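Local atomic coordinates of protein-glutamine deamidase Cif (Burkholderia pseudomallei, PDB entry 3GQM), a protein that deamidates a glutamine side chain of host NEDD8 to glutamate, which abolishes the activity of cullin-RING ubiquitin ligases and blocks the host cell cycle. Residues T60-A64 with N268-V272; T133-H138 with R254-H258; V152-L157 with L212-F217; H159-D164 with A175-D181; E208-L212 with L228-L233. All coordinates share one frame; numbering follows the deposited sequence.

Contact 1: T60-A64 with N268-V272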
# COMPACT_ATOMS: atom_id res chain seq x y z
N THR A 60 16.34 -2.96 -6.11
CA THR A 60 17.27 -2.25 -5.21
C THR A 60 16.58 -1.87 -3.86
O THR A 60 15.36 -1.67 -3.81
CB THR A 60 17.69 -0.96 -5.88
OG1 THR A 60 18.79 -1.24 -6.75
CG2 THR A 60 18.13 0.16 -4.88
N LEU A 61 17.36 -1.76 -2.79
CA LEU A 61 16.83 -1.46 -1.45
C LEU A 61 16.19 -0.12 -1.53
O LEU A 61 16.81 0.81 -2.09
CB LEU A 61 17.94 -1.36 -0.40
CG LEU A 61 18.44 -2.64 0.30
CD1 LEU A 61 19.55 -2.24 1.23
CD2 LEU A 61 17.32 -3.42 1.07
N LEU A 62 14.98 0.00 -0.96
CA LEU A 62 14.36 1.32 -0.88
C LEU A 62 15.33 2.38 -0.34
O LEU A 62 15.45 3.47 -0.92
CB LEU A 62 13.05 1.32 -0.08
CG LEU A 62 12.18 2.61 -0.14
CD1 LEU A 62 10.65 2.22 -0.00
CD2 LEU A 62 12.54 3.68 0.91
N ILE A 63 16.03 2.06 0.76
CA ILE A 63 16.81 3.10 1.45
C ILE A 63 18.12 3.34 0.72
O ILE A 63 18.80 4.28 1.03
CB ILE A 63 17.11 2.76 2.94
CG1 ILE A 63 17.80 1.38 3.02
CG2 ILE A 63 15.81 2.86 3.80
CD1 ILE A 63 18.43 1.08 4.35
N ALA A 64 18.47 2.50 -0.25
CA ALA A 64 19.64 2.79 -1.07
C ALA A 64 19.36 3.80 -2.16
O ALA A 64 20.30 4.15 -2.90
CB ALA A 64 20.25 1.52 -1.65
N ASN A 268 13.78 2.09 9.00
CA ASN A 268 13.67 2.51 7.58
C ASN A 268 12.86 3.75 7.44
O ASN A 268 13.23 4.68 6.67
CB ASN A 268 13.08 1.39 6.69
CG ASN A 268 13.95 0.17 6.64
OD1 ASN A 268 15.18 0.26 6.85
ND2 ASN A 268 13.35 -1.02 6.35
N ALA A 269 11.74 3.83 8.17
CA ALA A 269 10.87 5.00 7.97
C ALA A 269 11.52 6.28 8.51
O ALA A 269 11.29 7.39 7.97
CB ALA A 269 9.49 4.82 8.58
N GLN A 270 12.31 6.14 9.59
CA GLN A 270 12.97 7.31 10.22
C GLN A 270 13.99 7.86 9.24
O GLN A 270 14.05 9.06 9.01
CB GLN A 270 13.65 6.95 11.56
N TYR A 271 14.77 6.97 8.67
CA TYR A 271 15.72 7.34 7.66
C TYR A 271 15.04 8.15 6.54
O TYR A 271 15.45 9.29 6.24
CB TYR A 271 16.42 6.10 7.10
CG TYR A 271 17.26 6.44 5.89
CD1 TYR A 271 18.60 6.83 6.04
CD2 TYR A 271 16.70 6.44 4.61
CE1 TYR A 271 19.35 7.19 4.93
CE2 TYR A 271 17.43 6.79 3.52
CZ TYR A 271 18.75 7.16 3.68
OH TYR A 271 19.48 7.49 2.56
N VAL A 272 13.97 7.59 5.97
CA VAL A 272 13.28 8.23 4.86
C VAL A 272 12.71 9.56 5.29
O VAL A 272 12.84 10.57 4.56
CB VAL A 272 12.15 7.32 4.23
CG1 VAL A 272 11.35 8.12 3.18
CG2 VAL A 272 12.77 6.06 3.60

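Contact 2: T133-H138 with R254-H258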
# COMPACT_ATOMS: atom_id res chain seq x y z
N THR A 133 -5.85 -19.94 -1.91
CA THR A 133 -5.84 -20.09 -0.48
C THR A 133 -6.82 -19.07 0.04
O THR A 133 -6.88 -17.92 -0.46
CB THR A 133 -4.43 -19.85 0.11
OG1 THR A 133 -3.45 -20.52 -0.70
CG2 THR A 133 -4.31 -20.37 1.54
N SER A 134 -7.63 -19.48 1.02
CA SER A 134 -8.43 -18.51 1.75
C SER A 134 -7.47 -17.70 2.65
O SER A 134 -6.42 -18.22 3.12
CB SER A 134 -9.52 -19.21 2.55
OG SER A 134 -9.12 -19.38 3.90
N PHE A 135 -7.83 -16.45 2.90
CA PHE A 135 -7.09 -15.62 3.79
C PHE A 135 -7.05 -16.21 5.23
O PHE A 135 -5.99 -16.19 5.89
CB PHE A 135 -7.67 -14.19 3.76
CG PHE A 135 -6.94 -13.21 4.62
CD1 PHE A 135 -5.66 -12.78 4.29
CD2 PHE A 135 -7.52 -12.69 5.74
CE1 PHE A 135 -4.99 -11.86 5.08
CE2 PHE A 135 -6.84 -11.77 6.53
CZ PHE A 135 -5.58 -11.37 6.19
N ALA A 136 -8.19 -16.72 5.71
CA ALA A 136 -8.23 -17.32 7.04
C ALA A 136 -7.28 -18.50 7.15
O ALA A 136 -6.59 -18.63 8.15
CB ALA A 136 -9.64 -17.75 7.45
N GLU A 137 -7.22 -19.31 6.10
CA GLU A 137 -6.39 -20.49 6.09
C GLU A 137 -4.97 -20.03 6.27
O GLU A 137 -4.25 -20.52 7.16
CB GLU A 137 -6.51 -21.24 4.75
CG GLU A 137 -5.84 -22.59 4.76
CD GLU A 137 -5.94 -23.37 3.44
OE1 GLU A 137 -6.53 -22.86 2.45
OE2 GLU A 137 -5.40 -24.50 3.41
N HIS A 138 -4.58 -19.07 5.43
CA HIS A 138 -3.21 -18.56 5.45
C HIS A 138 -2.81 -17.92 6.79
O HIS A 138 -1.78 -18.28 7.35
CB HIS A 138 -2.95 -17.62 4.28
CG HIS A 138 -1.53 -17.18 4.22
ND1 HIS A 138 -0.51 -18.02 3.82
CD2 HIS A 138 -0.94 -16.01 4.57
CE1 HIS A 138 0.64 -17.38 3.89
NE2 HIS A 138 0.41 -16.16 4.34
N ARG A 254 -5.12 -12.60 -5.66
CA ARG A 254 -3.84 -13.19 -5.24
C ARG A 254 -3.29 -12.41 -4.04
O ARG A 254 -3.49 -11.19 -3.95
CB ARG A 254 -2.79 -13.13 -6.36
CG ARG A 254 -3.08 -14.00 -7.58
CD ARG A 254 -2.43 -13.40 -8.83
N PHE A 255 -2.52 -13.08 -3.18
CA PHE A 255 -1.89 -12.36 -2.07
C PHE A 255 -0.63 -13.04 -1.59
O PHE A 255 -0.47 -14.24 -1.79
CB PHE A 255 -2.86 -12.10 -0.92
CG PHE A 255 -3.44 -13.36 -0.29
CD1 PHE A 255 -4.70 -13.84 -0.68
CD2 PHE A 255 -2.74 -14.04 0.70
CE1 PHE A 255 -5.26 -14.99 -0.06
CE2 PHE A 255 -3.26 -15.19 1.32
CZ PHE A 255 -4.52 -15.68 0.94
N ALA A 256 0.26 -12.27 -0.99
CA ALA A 256 1.54 -12.78 -0.53
C ALA A 256 1.80 -12.20 0.83
O ALA A 256 1.46 -11.06 1.08
CB ALA A 256 2.65 -12.34 -1.51
N SER A 257 2.41 -12.96 1.74
CA SER A 257 2.71 -12.41 3.07
C SER A 257 4.21 -12.47 3.30
O SER A 257 4.89 -13.21 2.62
CB SER A 257 1.95 -13.12 4.20
OG SER A 257 2.41 -14.44 4.33
N HIS A 258 4.71 -11.69 4.23
CA HIS A 258 6.15 -11.62 4.46
C HIS A 258 6.35 -11.09 5.86
O HIS A 258 5.81 -10.03 6.21
CB HIS A 258 6.76 -10.63 3.48
CG HIS A 258 8.24 -10.72 3.36
ND1 HIS A 258 9.08 -10.46 4.42
CD2 HIS A 258 9.04 -11.04 2.31
CE1 HIS A 258 10.34 -10.62 4.03
NE2 HIS A 258 10.34 -10.98 2.76

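Contact 3: V152-L157 with L212-F217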
# COMPACT_ATOMS: atom_id res chain seq x y z
N VAL A 152 -1.82 -7.47 -1.31
CA VAL A 152 -2.97 -8.03 -1.98
C VAL A 152 -3.11 -7.43 -3.34
O VAL A 152 -3.15 -6.19 -3.52
CB VAL A 152 -4.30 -7.81 -1.15
CG1 VAL A 152 -5.53 -8.44 -1.86
CG2 VAL A 152 -4.13 -8.37 0.21
N ASN A 153 -3.23 -8.33 -4.30
CA ASN A 153 -3.52 -7.98 -5.65
C ASN A 153 -4.95 -8.47 -6.01
O ASN A 153 -5.18 -9.62 -6.37
CB ASN A 153 -2.41 -8.53 -6.58
CG ASN A 153 -2.55 -8.00 -8.00
OD1 ASN A 153 -3.64 -7.66 -8.43
ND2 ASN A 153 -1.45 -7.94 -8.72
N ASP A 154 -5.90 -7.56 -5.89
CA ASP A 154 -7.31 -7.87 -6.04
C ASP A 154 -7.88 -7.55 -7.41
O ASP A 154 -8.25 -6.39 -7.65
CB ASP A 154 -8.13 -7.12 -4.96
CG ASP A 154 -9.54 -7.70 -4.79
OD1 ASP A 154 -10.23 -7.92 -5.85
OD2 ASP A 154 -9.93 -7.96 -3.62
N GLY A 155 -7.95 -8.58 -8.29
CA GLY A 155 -8.55 -8.45 -9.66
C GLY A 155 -10.06 -8.10 -9.75
O GLY A 155 -10.55 -7.60 -10.78
N ARG A 156 -10.81 -8.31 -8.67
CA ARG A 156 -12.25 -8.07 -8.72
C ARG A 156 -12.38 -6.59 -8.64
O ARG A 156 -13.13 -5.92 -9.38
CB ARG A 156 -12.95 -8.78 -7.53
CG ARG A 156 -13.05 -10.32 -7.68
CD ARG A 156 -11.99 -11.09 -6.89
NE ARG A 156 -11.72 -10.39 -5.64
CZ ARG A 156 -12.06 -10.81 -4.42
NH1 ARG A 156 -12.65 -11.98 -4.25
NH2 ARG A 156 -11.75 -10.06 -3.36
N LEU A 157 -11.59 -6.05 -7.73
CA LEU A 157 -11.55 -4.62 -7.45
C LEU A 157 -10.64 -3.91 -8.43
O LEU A 157 -10.79 -2.72 -8.66
CB LEU A 157 -11.05 -4.42 -6.00
CG LEU A 157 -12.03 -4.57 -4.82
CD1 LEU A 157 -12.87 -5.84 -4.82
CD2 LEU A 157 -11.31 -4.53 -3.49
N LEU A 212 -14.25 -10.79 2.31
CA LEU A 212 -13.84 -9.98 1.18
C LEU A 212 -12.93 -10.75 0.25
O LEU A 212 -13.07 -10.69 -0.97
CB LEU A 212 -13.12 -8.67 1.63
CG LEU A 212 -12.40 -7.87 0.54
CD1 LEU A 212 -13.29 -7.64 -0.73
CD2 LEU A 212 -11.87 -6.49 1.07
N LEU A 213 -11.98 -11.46 0.83
CA LEU A 213 -10.91 -12.04 0.07
C LEU A 213 -11.31 -13.42 -0.45
O LEU A 213 -10.51 -14.11 -0.99
CB LEU A 213 -9.60 -12.07 0.91
CG LEU A 213 -8.52 -10.93 0.78
CD1 LEU A 213 -9.04 -9.62 0.38
CD2 LEU A 213 -7.59 -10.74 2.02
N SER A 214 -12.55 -13.84 -0.35
CA SER A 214 -12.82 -15.21 -0.77
C SER A 214 -13.25 -15.23 -2.21
O SER A 214 -13.65 -14.21 -2.79
CB SER A 214 -13.89 -15.84 0.11
OG SER A 214 -15.06 -15.07 0.04
N LYS A 215 -13.20 -16.42 -2.79
CA LYS A 215 -13.78 -16.61 -4.12
C LYS A 215 -15.25 -16.24 -4.11
O LYS A 215 -15.73 -15.60 -5.02
CB LYS A 215 -13.62 -18.07 -4.55
CG LYS A 215 -12.30 -18.32 -5.17
N ASP A 216 -15.99 -16.64 -3.09
CA ASP A 216 -17.42 -16.41 -3.08
C ASP A 216 -17.82 -14.94 -3.09
O ASP A 216 -18.98 -14.61 -3.40
CB ASP A 216 -18.04 -17.15 -1.93
CG ASP A 216 -18.25 -18.62 -2.24
OD1 ASP A 216 -18.18 -19.01 -3.45
OD2 ASP A 216 -18.47 -19.39 -1.27
N PHE A 217 -16.87 -14.04 -2.82
CA PHE A 217 -17.17 -12.63 -2.77
C PHE A 217 -17.90 -12.16 -4.01
O PHE A 217 -18.79 -11.33 -3.92
CB PHE A 217 -15.90 -11.78 -2.53
CG PHE A 217 -16.16 -10.32 -2.59
CD1 PHE A 217 -16.75 -9.66 -1.51
CD2 PHE A 217 -15.89 -9.60 -3.75
CE1 PHE A 217 -17.05 -8.30 -1.58
CE2 PHE A 217 -16.17 -8.23 -3.83
CZ PHE A 217 -16.74 -7.59 -2.75

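Contact 4: H159-D164 with A175-D181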
# COMPACT_ATOMS: atom_id res chain seq x y z
N HIS A 159 -7.38 -3.67 -7.66
CA HIS A 159 -6.76 -2.86 -6.58
C HIS A 159 -5.69 -3.65 -5.90
O HIS A 159 -5.77 -4.85 -5.79
CB HIS A 159 -7.86 -2.43 -5.58
CG HIS A 159 -7.42 -1.47 -4.50
ND1 HIS A 159 -6.61 -0.37 -4.74
CD2 HIS A 159 -7.80 -1.38 -3.20
CE1 HIS A 159 -6.46 0.32 -3.61
NE2 HIS A 159 -7.16 -0.29 -2.66
N LYS A 160 -4.67 -2.94 -5.47
CA LYS A 160 -3.53 -3.47 -4.73
C LYS A 160 -3.48 -2.70 -3.41
O LYS A 160 -3.64 -1.47 -3.40
CB LYS A 160 -2.25 -3.22 -5.54
CG LYS A 160 -1.20 -4.26 -5.30
CD LYS A 160 -0.13 -4.26 -6.41
CE LYS A 160 0.93 -5.31 -6.10
NZ LYS A 160 2.03 -5.34 -7.15
N PHE A 161 -3.28 -3.41 -2.29
CA PHE A 161 -3.27 -2.77 -0.99
C PHE A 161 -2.56 -3.71 -0.00
O PHE A 161 -2.28 -4.85 -0.29
CB PHE A 161 -4.71 -2.39 -0.52
CG PHE A 161 -5.63 -3.58 -0.27
CD1 PHE A 161 -5.76 -4.12 0.99
CD2 PHE A 161 -6.40 -4.12 -1.31
CE1 PHE A 161 -6.62 -5.24 1.24
CE2 PHE A 161 -7.27 -5.19 -1.10
CZ PHE A 161 -7.38 -5.77 0.21
N LEU A 162 -2.27 -3.22 1.18
CA LEU A 162 -1.58 -4.01 2.18
C LEU A 162 -2.48 -4.26 3.40
O LEU A 162 -3.27 -3.41 3.76
CB LEU A 162 -0.34 -3.25 2.64
CG LEU A 162 0.72 -2.81 1.61
CD1 LEU A 162 1.91 -2.10 2.34
CD2 LEU A 162 1.26 -4.04 0.90
N ILE A 163 -2.32 -5.44 3.99
CA ILE A 163 -2.84 -5.75 5.30
C ILE A 163 -1.65 -5.91 6.24
O ILE A 163 -0.82 -6.78 6.03
CB ILE A 163 -3.62 -7.08 5.28
CG1 ILE A 163 -4.81 -6.95 4.31
CG2 ILE A 163 -4.14 -7.36 6.68
CD1 ILE A 163 -5.35 -8.26 3.74
N ASP A 164 -1.58 -5.06 7.27
CA ASP A 164 -0.53 -5.14 8.27
C ASP A 164 -1.01 -6.01 9.46
O ASP A 164 -2.08 -5.77 10.02
CB ASP A 164 -0.23 -3.72 8.73
CG ASP A 164 1.03 -3.63 9.59
OD1 ASP A 164 1.67 -4.64 9.87
OD2 ASP A 164 1.36 -2.52 10.00
N ALA A 175 -5.44 -6.54 12.47
CA ALA A 175 -5.14 -6.23 11.09
C ALA A 175 -5.43 -4.77 10.86
O ALA A 175 -6.45 -4.27 11.32
CB ALA A 175 -6.01 -7.08 10.15
N TYR A 176 -4.57 -4.10 10.10
CA TYR A 176 -4.78 -2.74 9.65
C TYR A 176 -4.61 -2.69 8.12
O TYR A 176 -3.86 -3.50 7.55
CB TYR A 176 -3.72 -1.86 10.29
CG TYR A 176 -3.74 -1.94 11.80
CD1 TYR A 176 -4.64 -1.15 12.54
CD2 TYR A 176 -2.90 -2.80 12.48
CE1 TYR A 176 -4.66 -1.20 13.92
CE2 TYR A 176 -2.93 -2.88 13.87
CZ TYR A 176 -3.81 -2.06 14.59
OH TYR A 176 -3.86 -2.15 15.95
N ILE A 177 -5.29 -1.74 7.48
CA ILE A 177 -5.17 -1.52 6.04
C ILE A 177 -4.22 -0.37 5.74
O ILE A 177 -4.29 0.68 6.37
CB ILE A 177 -6.57 -1.22 5.36
CG1 ILE A 177 -7.57 -2.36 5.70
CG2 ILE A 177 -6.42 -0.95 3.75
CD1 ILE A 177 -7.17 -3.69 5.04
N ILE A 178 -3.36 -0.57 4.76
CA ILE A 178 -2.61 0.53 4.16
C ILE A 178 -2.89 0.52 2.64
O ILE A 178 -2.76 -0.51 2.00
CB ILE A 178 -1.10 0.38 4.44
CG1 ILE A 178 -0.86 0.19 5.95
CG2 ILE A 178 -0.28 1.60 3.91
CD1 ILE A 178 0.63 0.03 6.35
N GLN A 179 -3.32 1.65 2.07
CA GLN A 179 -3.62 1.70 0.63
C GLN A 179 -3.61 3.13 0.15
O GLN A 179 -3.65 4.09 0.98
CB GLN A 179 -5.04 1.14 0.38
CG GLN A 179 -6.13 2.14 0.92
CD GLN A 179 -7.57 1.69 0.58
OE1 GLN A 179 -7.81 1.02 -0.45
NE2 GLN A 179 -8.53 2.06 1.45
N SER A 180 -3.56 3.31 -1.17
CA SER A 180 -4.02 4.57 -1.77
C SER A 180 -4.91 4.09 -2.92
O SER A 180 -4.83 2.93 -3.26
CB SER A 180 -2.83 5.34 -2.36
OG SER A 180 -2.20 4.55 -3.36
N ASP A 181 -5.70 4.99 -3.52
CA ASP A 181 -6.59 4.63 -4.67
C ASP A 181 -6.87 5.93 -5.46
O ASP A 181 -7.31 6.92 -4.89
CB ASP A 181 -7.91 4.05 -4.10
CG ASP A 181 -8.75 3.23 -5.12
OD1 ASP A 181 -8.86 3.56 -6.33
OD2 ASP A 181 -9.38 2.24 -4.64
O HOH W 1 -2.51 0.74 -2.13

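Contact 5: E208-L212 with L228-L233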
# COMPACT_ATOMS: atom_id res chain seq x y z
N GLU A 208 -14.30 -10.08 8.40
CA GLU A 208 -14.70 -9.41 7.18
C GLU A 208 -13.66 -9.56 6.08
O GLU A 208 -14.01 -9.75 4.92
CB GLU A 208 -15.00 -7.95 7.45
CG GLU A 208 -16.13 -7.74 8.44
CD GLU A 208 -16.57 -6.29 8.44
OE1 GLU A 208 -17.76 -6.03 8.17
OE2 GLU A 208 -15.74 -5.40 8.65
N LEU A 209 -12.38 -9.44 6.44
CA LEU A 209 -11.29 -9.61 5.47
C LEU A 209 -11.36 -10.99 4.81
O LEU A 209 -11.18 -11.12 3.60
CB LEU A 209 -9.88 -9.41 6.09
CG LEU A 209 -9.41 -7.96 6.24
CD1 LEU A 209 -8.13 -7.89 7.08
CD2 LEU A 209 -9.21 -7.34 4.85
N ASN A 210 -11.61 -12.02 5.63
CA ASN A 210 -11.73 -13.36 5.09
C ASN A 210 -12.86 -13.47 4.05
O ASN A 210 -12.68 -14.11 3.00
CB ASN A 210 -11.92 -14.40 6.16
CG ASN A 210 -11.83 -15.78 5.58
OD1 ASN A 210 -10.82 -16.11 4.91
ND2 ASN A 210 -12.90 -16.58 5.73
N GLN A 211 -13.98 -12.81 4.33
CA GLN A 211 -15.12 -12.78 3.40
C GLN A 211 -14.83 -11.99 2.14
O GLN A 211 -15.15 -12.45 1.01
CB GLN A 211 -16.37 -12.17 4.09
CG GLN A 211 -17.05 -13.12 5.04
CD GLN A 211 -17.91 -12.41 6.11
OE1 GLN A 211 -17.75 -12.64 7.30
NE2 GLN A 211 -18.82 -11.55 5.67
N LEU A 212 -14.25 -10.79 2.31
CA LEU A 212 -13.84 -9.98 1.18
C LEU A 212 -12.93 -10.75 0.25
O LEU A 212 -13.07 -10.69 -0.97
CB LEU A 212 -13.12 -8.67 1.63
CG LEU A 212 -12.40 -7.87 0.54
CD1 LEU A 212 -13.29 -7.64 -0.73
CD2 LEU A 212 -11.87 -6.49 1.07
N LEU A 228 -19.08 -4.73 2.99
CA LEU A 228 -17.75 -5.24 3.24
C LEU A 228 -16.71 -4.25 2.72
O LEU A 228 -15.76 -3.89 3.43
CB LEU A 228 -17.52 -6.59 2.58
CG LEU A 228 -18.07 -7.83 3.27
CD1 LEU A 228 -17.72 -9.05 2.41
CD2 LEU A 228 -17.48 -7.97 4.68
N LEU A 229 -16.92 -3.78 1.49
CA LEU A 229 -16.01 -2.84 0.85
C LEU A 229 -15.89 -1.52 1.61
O LEU A 229 -14.75 -1.04 1.85
CB LEU A 229 -16.40 -2.60 -0.61
CG LEU A 229 -16.18 -3.80 -1.55
CD1 LEU A 229 -16.94 -3.59 -2.83
CD2 LEU A 229 -14.67 -4.10 -1.85
N ALA A 230 -17.04 -0.94 1.94
CA ALA A 230 -17.06 0.33 2.67
C ALA A 230 -16.41 0.16 4.03
O ALA A 230 -15.76 1.07 4.51
CB ALA A 230 -18.48 0.82 2.87
N SER A 231 -16.64 -0.97 4.66
CA SER A 231 -16.16 -1.17 6.02
C SER A 231 -14.63 -1.35 6.10
O SER A 231 -13.98 -0.83 6.99
CB SER A 231 -16.91 -2.33 6.67
OG SER A 231 -16.21 -2.78 7.78
N ILE A 232 -14.07 -2.06 5.13
CA ILE A 232 -12.69 -2.38 5.12
C ILE A 232 -11.87 -1.27 4.40
O ILE A 232 -10.78 -0.97 4.81
CB ILE A 232 -12.49 -3.74 4.39
CG1 ILE A 232 -13.22 -4.86 5.14
CG2 ILE A 232 -11.01 -4.09 4.28
CD1 ILE A 232 -13.08 -6.31 4.44
N LEU A 233 -12.40 -0.71 3.32
CA LEU A 233 -11.58 0.06 2.38
C LEU A 233 -12.04 1.50 2.17
O LEU A 233 -11.37 2.26 1.48
CB LEU A 233 -11.45 -0.68 1.00
CG LEU A 233 -10.76 -2.07 1.08
CD1 LEU A 233 -10.78 -2.78 -0.27
CD2 LEU A 233 -9.31 -2.02 1.64

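Contact 1: T60-A64 with N268-V272
I63 and Y271 meet across this interface with their side chains running obliquely past one another. The branch that does the touching is the short one of I63: its CG2 comes to 3.8 Å from CD2 of the Y271 ring, neither squarely over the face nor at the edge. Y271 carries its ring anti to the backbone N (chi1 171°), which sends it along the flank of the 3-10 segment 62-64, and its OH ends 3.6 Å from the carbonyl O of I63. N268, one helical turn before V272, approaches I63 at about a right angle; its OD1 lies 4.1 Å from I63 CG2. The amide of N268 is engaged by other partners, with ND2 bonded to the carbonyls of L114 and E117 and OD1 to Q264. Deeper in, L62 and V272 also cross at about a right angle, and L62 CD2 touches V272 CG2 at 3.6 Å. No hydrogen bond joins the two segments, and apolar contact carries the interface. L62 and V272 both pack on L114 of helix 104-116 and V52 of helix 47-53, placing the loop before helix 67-80 and helix 262-273 among these helices, with V272 also reaching L40 of helix 29-42.

Contact 2: T133-H138 with R254-H258
H138 and S257 share the one hydrogen bond between the short helix 135-139 and the edge strand 253-260. NE2 of H138 and OG of S257 stand 2.6 Å apart, nearly straight at 164°, with the hydroxyl oxygen in the plane of the imidazole at its edge; either atom could be the donor. The histidine reaches the strand because its CG is anti to the backbone N (chi1 -175°), which carries the ring outward from the helix.

The aromatic interaction involves the same imidazole. F255 presents its edge toward the face of H138 in an offset edge-to-face pair, the ring centroids 5.8 Å apart and the planes at 65°. The two side chains slide past each other in opposite directions, and H138 CB comes in at the phenyl edge, 3.8 Å from F255 CE2.

Further contacts of F255 are with the backbone at the helix start. The carbonyl O of T133 lies near the ring plane at the edge, 3.4 Å from F255 CE1, while CA of F135 is 3.8 Å from F255 CZ. Here S134 occupies the N-cap position, and its OG accepts from the backbone N of E137 at 2.9 Å. On the strand side, F255 leans on V150 and V152 of the adjacent strand 147-154.

With the carbonyl oxygens of T133 and S134 at its edge, the phenyl probably turns its weakly positive rim toward partly negative atoms, while the imidazole is fixed in rotation by the serine and the phenyl edge is set against its face, so that polar and aromatic terms both join helix to sheet.

Contact 3: V152-L157 with L212-F217
R156 reaches across to the C-terminal end of helix 206-212 and the turn after it, donating to one backbone carbonyl in each. NH2 gives a good bond to L212 O (2.8 Å, 158°), coming in tilted from the carbonyl plane, whereas the bond from NH1 to S214 O is weak, bent to 126° at the hydrogen. One face of the guanidinium is covered by F217, whose CD2 lies toward the rim of the group; the two planes are 42° apart, well short of a parallel stack. L157 approaches F217 at about a right angle, with CD1 4.2 Å from F217 CE2, and L212 CD1 sits over the centre of a face of the same ring. V152 CG1 and L213 CD1 add an apolar contact at 4.3 Å.

The next shell positions the arginine. Its chain bends at chi2 and chi3 and curls back to D154, which it grips side-on. R156 NE donates to D154 OD1 at 2.9 Å. R156 NH2 forms the salt bridge to D154 OD2 at 2.8 Å. OD1 also accepts from the backbone N of R156, an Asx turn, and from the backbone N of L157, so three donors converge on this oxygen at the end of strand 147-154.

The buried carboxylate probably offsets the arginine's charge and sets the guanidinium's rotation, leaving NH2 a second N-H for L212 O at the helix end and NH1 a weaker bond to S214 O.

Contact 4: H159-D164 with A175-D181
The inferred active site lies at one end of the β-hairpin formed by strands 159-165 and 176-178, where H159 and Q179, both inferred active-site residues, face each other. NE2 of H159 donates to OE1 of Q179 at 2.7 Å (152°), in the carbonyl plane of the amide, although the imidazole and amide planes are turned 45° apart. The ring of H159 swings across to residues 179-181 because its CG lies anti to the backbone N (chi1 -173°), with S180 O at its edge, 3.1 Å from CE1. D181 OD2 lies over one face, toward the rim, while D181 OD1 accepts from the backbone N of G183. The inferred third member, C104, touches H159 from the start of helix 104-116. This Cys-His-Gln grouping is consistent with the papain-like clan of the Cif family. Beyond the site the hairpin is regular: L162 with I178 and D164 with Y176 are antiparallel hydrogen-bonded pairs, L162 N reaching I178 O at 2.9 Å, and I163 with I177 is the non-hydrogen-bonded pair between them. I163 and I177 lie side by side, pointing the same way, with CG1 of I163 4.1 Å from I177 CD1. Near H159 a water accepts from S180 N at 2.9 Å and donates to K160 O at 2.8 Å, while Q179 NE2 is held by the carbonyl of L233.

Contact 5: E208-L212 with L228-L233
I232 drives its CD1 against helix 206-212 at the tightly packed heart of this contact, 3.6 Å from L212 CD2 and equally close to the carbonyl O of E208. Its other branch, CG2, meets L209 CD2 at 3.8 Å, so both branches of the isoleucine lie among E208, L209 and L212. L212 sends its methyls to different partners: CD2 goes to I232 and also approaches L233 CD1, while CD1 crosses to L229 CD2 at 4.0 Å, the two leucines at about a right angle. L228 packs beside I232, with CD2 3.7 Å from E208 CB and CD1 3.8 Å from Q211 CB.

The two helices, 206-212 and 222-233, are consecutive in the chain and form a helical pair lying against the hairpin of strands 159-165 and 176-178. Their segment axes run at 126° and come no closer than 10.2 Å, a spacing filled by the leucine and isoleucine side chains. I232 and L233 continue to I177 of strand 176-178, and L209 reaches A175 and F135.

Toward solvent the packing gives way to a polar link between partly exposed residues. S231 OG, anti to its own backbone N at chi1 162°, donates to E208 OE2 at 2.8 Å, meeting the carboxylate oxygen on its syn side and 16° out of the plane. E208 extends beyond CG to arrive there, its CB and CG crossing L228 obliquely, with CB against CD2.

From the N terminus, the loop at 60-64 is the first element engaged; contact 1 joins it to helix 262-273 near the C terminus and encloses the other four. Within that span, contact 2 returns strand 253-260 to helix 135-139 and encloses contacts 3, 4 and 5. Contact 4 closes the short hairpin loop inside contact 3, which ties the end of strand 147-154 to the turn after helix 206-212. Contacts 3 and 5 cross along the chain and share L212, whereas contact 5 follows contact 4 in series. Contacts 2 to 5 touch around the sheet; contact 1 stands apart, about 10 Å from its nearest neighbours between nearest atoms, among the helices.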